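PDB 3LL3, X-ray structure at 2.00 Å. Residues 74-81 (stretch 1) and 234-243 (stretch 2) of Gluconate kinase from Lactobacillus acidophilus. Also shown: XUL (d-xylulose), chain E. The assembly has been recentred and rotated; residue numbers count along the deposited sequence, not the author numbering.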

# COMPACT_ATOMS: atom_id res chain seq x y z
N ILE A 74 -5.49 -46.37 18.85
CA ILE A 74 -5.00 -45.00 18.91
C ILE A 74 -4.48 -44.65 17.52
O ILE A 74 -3.58 -45.31 17.00
N SER A 75 -5.06 -43.62 16.91
CA SER A 75 -4.71 -43.22 15.56
C SER A 75 -4.08 -41.82 15.55
O SER A 75 -4.25 -41.03 16.49
N TRP A 76 -3.37 -41.51 14.47
CA TRP A 76 -2.45 -40.38 14.47
C TRP A 76 -2.63 -39.43 13.30
O TRP A 76 -2.74 -39.86 12.16
N SER A 77 -2.71 -38.14 13.63
CA SER A 77 -2.61 -37.06 12.66
C SER A 77 -1.36 -36.27 13.07
O SER A 77 -1.09 -36.12 14.27
N SER A 78 -0.57 -35.82 12.11
CA SER A 78 0.72 -35.23 12.45
C SER A 78 1.13 -34.08 11.52
O SER A 78 0.85 -34.12 10.33
N GLN A 79 1.81 -33.09 12.09
CA GLN A 79 2.50 -32.07 11.31
C GLN A 79 3.35 -32.76 10.25
O GLN A 79 3.74 -33.91 10.41
N MSE A 80 3.63 -32.04 9.17
CA MSE A 80 4.38 -32.57 8.04
C MSE A 80 5.77 -31.99 7.95
O MSE A 80 6.06 -30.97 8.58
N HIS A 81 6.64 -32.66 7.19
CA HIS A 81 7.92 -32.11 6.78
C HIS A 81 8.98 -32.11 7.89
O HIS A 81 10.07 -31.58 7.70
N ILE A 234 -2.88 -47.36 15.03
CA ILE A 234 -3.19 -47.17 13.62
C ILE A 234 -2.16 -46.20 13.07
O ILE A 234 -1.95 -45.11 13.64
N LEU A 235 -1.50 -46.60 11.99
CA LEU A 235 -0.40 -45.81 11.47
C LEU A 235 -0.77 -44.32 11.31
O LEU A 235 -0.00 -43.44 11.70
N GLY A 236 -1.94 -44.04 10.76
CA GLY A 236 -2.36 -42.65 10.62
C GLY A 236 -1.81 -41.94 9.40
O GLY A 236 -1.33 -42.59 8.48
N ALA A 237 -1.88 -40.61 9.39
CA ALA A 237 -1.57 -39.82 8.20
C ALA A 237 -1.23 -38.38 8.55
O ALA A 237 -1.14 -38.01 9.71
N SER A 238 -1.02 -37.57 7.52
CA SER A 238 -0.62 -36.18 7.69
C SER A 238 -1.82 -35.29 8.07
O SER A 238 -2.97 -35.61 7.74
N ASP A 239 -1.54 -34.16 8.72
CA ASP A 239 -2.61 -33.23 9.09
C ASP A 239 -3.30 -32.67 7.85
O ASP A 239 -4.52 -32.47 7.84
N GLY A 240 -2.53 -32.43 6.79
CA GLY A 240 -3.08 -31.93 5.54
C GLY A 240 -4.11 -32.86 4.90
O GLY A 240 -5.19 -32.42 4.51
N TYR A 241 -3.77 -34.13 4.80
CA TYR A 241 -4.67 -35.12 4.23
C TYR A 241 -5.87 -35.35 5.13
O TYR A 241 -7.01 -35.34 4.66
N LEU A 242 -5.62 -35.60 6.41
CA LEU A 242 -6.67 -35.89 7.36
C LEU A 242 -7.65 -34.70 7.53
O LEU A 242 -8.86 -34.91 7.62
N SER A 243 -7.11 -33.48 7.58
CA SER A 243 -7.94 -32.29 7.67
C SER A 243 -8.86 -32.16 6.46
O SER A 243 -9.93 -31.59 6.57

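Packing of residues 234-243 against strand 74-78 and the loop after it in gluconate kinase, with d-xylulose (XUL) at the far end. The two strands run parallel, 21° apart, and backbone hydrogen bonds hold them while side chains fill in around the ladder. Ile-234 opens the contact: its N donates to Ile-74 O (2.9 Å), and its side chain (chi1 m, chi2 m) lies on the same sheet face as Ser-75, whose OG sits 3.7 Å from Ile-234 CB. Ile-234 O meets the edge of the Trp-76 ring, 3.1 Å from CD1; the CA-to-CB bond of Trp-76 points sideways, with chi1 m. Leu-235 (t, p) points away, so it meets stretch 1 mainly through its backbone, Leu-235 O lying 3.9 Å from Trp-76 CB. Gly-236 lets the strands close up: its CA is 3.2 Å from Trp-76 O in a CA-H...O contact, a CB would come within 2.2 Å of that same oxygen, and the backbone angles themselves call for glycine. Ala-237 N donates to Trp-76 O (3.0 Å), while Ala-237 O receives a weak bond from Ser-78 N (3.3 Å) and a CA-H...O contact from Ser-77 CA (3.4 Å). Its small methyl shares a sheet face with Ser-77 and stays clear of stretch 1.

At Ser-238 strand gives way to helix. Its p rotamer lets OG cap the helix by accepting from Tyr-241 N (3.2 Å), and its CB packs 3.6 Å from CG of Met-80, a selenomethionine (m, t, p) pointing toward stretch 2. Asp-239 starts the helix and joins strand, loop and sugar. Its N donates to Ser-78 O (2.9 Å), and its CA lies 3.5 Å from Ser-77 OG. The p rotamer directs the carboxylate to the loop: OD1 is 3.3 Å from Met-80 CG and takes a weak bond from Gly-240 N (2.6 Å), while OD2 accepts from XUL O5 (2.8 Å). That hydroxyl in turn accepts from Met-80 N (3.0 Å), so both stretches grip one end of the sugar; His-81, out of reach of stretch 2, donates from NE2 to XUL O2 (2.9 Å). Gly-240 leaves room for selenium, with Met-80 SE 4.4 Å from its N. Tyr-241 (chi1 t) leads its ring away and makes no contact with stretch 1. Leu-242 (m, t) points back toward the strand, its CD1 3.5 Å from both Trp-76 O and Ser-77 CB, placing a methyl against the strand backbone. Ser-243 (m) lies beyond the contact.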

# COMPACT_ATOMS: atom_id res chain seq x y z
CB ILE A 74 -3.88 -44.85 19.94
CG1 ILE A 74 -4.36 -45.30 21.32
CG2 ILE A 74 -3.37 -43.43 20.00
CD1 ILE A 74 -3.22 -45.41 22.32
CB SER A 75 -5.95 -43.26 14.67
OG SER A 75 -5.61 -43.10 13.30
CB TRP A 76 -0.99 -40.88 14.53
CG TRP A 76 -0.76 -41.77 15.69
CD1 TRP A 76 -0.96 -43.12 15.75
CD2 TRP A 76 -0.31 -41.37 16.99
NE1 TRP A 76 -0.65 -43.59 17.02
CE2 TRP A 76 -0.25 -42.53 17.79
CE3 TRP A 76 0.06 -40.14 17.56
CZ2 TRP A 76 0.16 -42.49 19.12
CZ3 TRP A 76 0.46 -40.11 18.88
CH2 TRP A 76 0.50 -41.28 19.65
CB SER A 77 -3.85 -36.17 12.71
OG SER A 77 -3.68 -35.03 11.89
CB SER A 78 1.80 -36.33 12.43
OG SER A 78 3.10 -35.78 12.62
CB GLN A 79 3.42 -31.26 12.22
CG GLN A 79 4.54 -32.10 12.80
CD GLN A 79 5.33 -31.38 13.88
OE1 GLN A 79 5.00 -31.43 15.07
NE2 GLN A 79 6.42 -30.74 13.48
CB MSE A 80 3.64 -32.28 6.74
CG MSE A 80 2.26 -32.87 6.68
SE MSE A 80 1.41 -32.58 4.93
CE MSE A 80 2.41 -33.97 3.92
CB HIS A 81 7.76 -30.68 6.23
CG HIS A 81 6.62 -30.52 5.27
ND1 HIS A 81 6.46 -31.30 4.14
CD2 HIS A 81 5.59 -29.64 5.26
CE1 HIS A 81 5.37 -30.92 3.50
NE2 HIS A 81 4.82 -29.92 4.15
CB ILE A 234 -4.62 -46.62 13.44
CG1 ILE A 234 -5.61 -47.40 14.32
CG2 ILE A 234 -5.03 -46.69 11.97
CD1 ILE A 234 -5.53 -48.92 14.16
CB LEU A 235 0.09 -46.40 10.16
CG LEU A 235 1.32 -45.71 9.59
CD1 LEU A 235 2.46 -45.64 10.64
CD2 LEU A 235 1.77 -46.39 8.28
CB ALA A 237 -2.72 -39.86 7.22
CB SER A 238 -0.03 -35.68 6.38
OG SER A 238 -1.02 -35.62 5.37
CB ASP A 239 -2.04 -32.10 9.96
CG ASP A 239 -0.85 -31.39 9.31
OD1 ASP A 239 -0.49 -31.71 8.16
OD2 ASP A 239 -0.26 -30.49 9.96
CB TYR A 241 -3.94 -36.45 4.05
CG TYR A 241 -4.86 -37.56 3.60
CD1 TYR A 241 -5.36 -37.60 2.30
CD2 TYR A 241 -5.25 -38.55 4.48
CE1 TYR A 241 -6.21 -38.62 1.90
CE2 TYR A 241 -6.09 -39.57 4.09
CZ TYR A 241 -6.57 -39.60 2.80
OH TYR A 241 -7.41 -40.63 2.44
CB LEU A 242 -6.09 -36.32 8.70
CG LEU A 242 -5.42 -37.70 8.62
CD1 LEU A 242 -4.88 -38.14 9.98
CD2 LEU A 242 -6.39 -38.73 8.09
CB SER A 243 -7.08 -31.03 7.77
OG SER A 243 -6.53 -30.94 9.07
C1 XUL E . 0.80 -29.00 4.59
C2 XUL E . 2.11 -28.19 4.57
C3 XUL E . 2.61 -27.48 5.86
C4 XUL E . 1.93 -27.91 7.17
C5 XUL E . 2.32 -29.33 7.64
O1 XUL E . -0.16 -28.37 3.76
O2 XUL E . 2.71 -28.07 3.53
O3 XUL E . 2.41 -26.10 5.74
O4 XUL E . 2.31 -26.99 8.16
O5 XUL E . 2.13 -29.48 9.02